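Local coordinates for protein multisubunit Na+/H+ antiporter, E subunit (Anoxybacillus flavithermus, PDB 6Z16) that probably helps a multisubunit membrane complex exchange sodium ions for protons across the cell membrane, as one of its small subunits, at residues F91-E96 and L128-L133. Residues are numbered along the deposited sequence; the frame is centred on the assembly and turned at random.
Sequences FALPTE and LYIHAL
Ile130 lays its CG2 methyl over one face of the Phe91 ring, a CH-pi contact with the carbon 3.6 Å from the ring centroid and offset toward the rim. CG of Phe91 sits between the backbone N and the carbonyl carbon (chi1 64°), and the two side chains lie side by side, pointing the same way. At the ring's edge, near its plane, CE1 meets CB of Ala132 at 3.6 Å, where a single methyl fits against the rim. An alanine in place of Phe91 would probably leave the Ile130 methyl without its aromatic cover and open a gap beside Ala132. On the same face of the sheet, CD2 of Leu93 reaches CG2 of Ile130 at 3.7 Å and CD2 of Leu128 at 4.0 Å, branched aliphatic chains that pack into an apolar layer over that face. On the other face, CB of Ala92 rests 3.6 Å from CE1 of Tyr129, the small methyl leaving room for the broad ring.

Four backbone hydrogen bonds close the polar seam of this antiparallel ladder. Phe91 and Ile130 exchange N-H and C=O in one hydrogen-bonded pair, the straighter bond being Phe91 N to Ile130 O (2.9 Å, 164° at the hydrogen); Leu93 and Leu128 form the other. Between them Ala92 and Tyr129 make the non-hydrogen-bonded pair.

Strand 127-132 runs between 89-94 and 116-121 in the three-stranded sheet. Lys146 of helix 141-156 packs on Phe91, Leu93 and Ile130, while Asp110 of another antiporter subunit touches Ala92 and Tyr129 on the opposite face.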
# COMPACT_ATOMS: atom_id res chain seq x y z
N PHE E 91 38.19 -25.62 -15.87
CA PHE E 91 38.18 -26.62 -14.81
C PHE E 91 36.77 -26.85 -14.31
O PHE E 91 35.87 -26.01 -14.48
CB PHE E 91 39.13 -26.22 -13.66
CG PHE E 91 38.73 -24.96 -12.94
CD1 PHE E 91 39.10 -23.72 -13.42
CD2 PHE E 91 38.06 -25.02 -11.73
CE1 PHE E 91 38.76 -22.57 -12.75
CE2 PHE E 91 37.72 -23.88 -11.05
CZ PHE E 91 38.08 -22.65 -11.56
N ALA E 92 36.58 -28.00 -13.68
CA ALA E 92 35.30 -28.40 -13.12
C ALA E 92 35.24 -28.06 -11.64
O ALA E 92 36.26 -27.94 -10.96
CB ALA E 92 35.07 -29.90 -13.30
N LEU E 93 34.02 -27.92 -11.14
CA LEU E 93 33.83 -27.80 -9.72
C LEU E 93 32.56 -28.54 -9.34
O LEU E 93 31.55 -28.43 -10.06
CB LEU E 93 33.78 -26.33 -9.28
CG LEU E 93 32.67 -25.38 -9.75
CD1 LEU E 93 31.54 -25.26 -8.73
CD2 LEU E 93 33.24 -24.03 -10.09
N PRO E 94 32.58 -29.32 -8.27
CA PRO E 94 31.36 -29.99 -7.82
C PRO E 94 30.40 -29.00 -7.19
O PRO E 94 30.78 -27.91 -6.75
CB PRO E 94 31.87 -31.00 -6.79
CG PRO E 94 33.13 -30.40 -6.28
CD PRO E 94 33.75 -29.68 -7.44
N THR E 95 29.13 -29.39 -7.16
CA THR E 95 28.06 -28.51 -6.74
C THR E 95 27.09 -29.29 -5.87
O THR E 95 26.78 -30.45 -6.17
CB THR E 95 27.34 -27.90 -7.95
OG1 THR E 95 28.31 -27.33 -8.84
CG2 THR E 95 26.39 -26.79 -7.53
N GLU E 96 26.64 -28.67 -4.78
CA GLU E 96 25.61 -29.23 -3.93
C GLU E 96 24.26 -28.55 -4.13
O GLU E 96 23.28 -28.94 -3.50
CB GLU E 96 26.02 -29.13 -2.45
CG GLU E 96 27.23 -29.98 -2.06
CD GLU E 96 28.55 -29.28 -2.32
OE1 GLU E 96 28.54 -28.11 -2.75
OE2 GLU E 96 29.61 -29.91 -2.09
N LEU E 128 29.91 -27.91 -12.45
CA LEU E 128 29.91 -26.66 -13.19
C LEU E 128 31.31 -26.45 -13.73
O LEU E 128 32.28 -26.46 -12.97
CB LEU E 128 29.49 -25.50 -12.28
CG LEU E 128 29.19 -24.09 -12.79
CD1 LEU E 128 28.13 -23.46 -11.92
CD2 LEU E 128 30.43 -23.22 -12.76
N TYR E 129 31.43 -26.28 -15.05
CA TYR E 129 32.71 -26.00 -15.66
C TYR E 129 32.88 -24.49 -15.76
O TYR E 129 31.90 -23.74 -15.78
CB TYR E 129 32.80 -26.67 -17.03
CG TYR E 129 32.71 -28.17 -16.94
CD1 TYR E 129 33.83 -28.94 -16.67
CD2 TYR E 129 31.50 -28.83 -17.08
CE1 TYR E 129 33.75 -30.31 -16.58
CE2 TYR E 129 31.40 -30.19 -16.98
CZ TYR E 129 32.53 -30.93 -16.73
OH TYR E 129 32.44 -32.30 -16.63
N ILE E 130 34.13 -24.04 -15.78
CA ILE E 130 34.41 -22.61 -15.64
C ILE E 130 35.80 -22.31 -16.19
O ILE E 130 36.73 -23.10 -16.01
CB ILE E 130 34.23 -22.17 -14.17
CG1 ILE E 130 34.50 -20.68 -13.95
CG2 ILE E 130 35.00 -23.05 -13.25
CD1 ILE E 130 33.95 -20.19 -12.65
N HIS E 131 35.91 -21.18 -16.88
CA HIS E 131 37.13 -20.75 -17.56
C HIS E 131 37.84 -19.70 -16.71
O HIS E 131 37.38 -18.56 -16.59
CB HIS E 131 36.79 -20.21 -18.95
CG HIS E 131 37.98 -19.73 -19.72
ND1 HIS E 131 38.45 -18.44 -19.63
CD2 HIS E 131 38.80 -20.37 -20.58
CE1 HIS E 131 39.50 -18.30 -20.41
NE2 HIS E 131 39.74 -19.46 -21.00
N ALA E 132 38.98 -20.09 -16.14
CA ALA E 132 39.82 -19.17 -15.39
C ALA E 132 40.76 -18.42 -16.32
O ALA E 132 41.41 -19.01 -17.19
CB ALA E 132 40.64 -19.93 -14.35
N LEU E 133 40.85 -17.11 -16.10
CA LEU E 133 41.71 -16.25 -16.91
C LEU E 133 43.18 -16.43 -16.56
O LEU E 133 44.03 -16.53 -17.45
CB LEU E 133 41.29 -14.79 -16.74
CG LEU E 133 42.06 -13.79 -17.59
CD1 LEU E 133 41.87 -14.13 -19.04
CD2 LEU E 133 41.57 -12.38 -17.32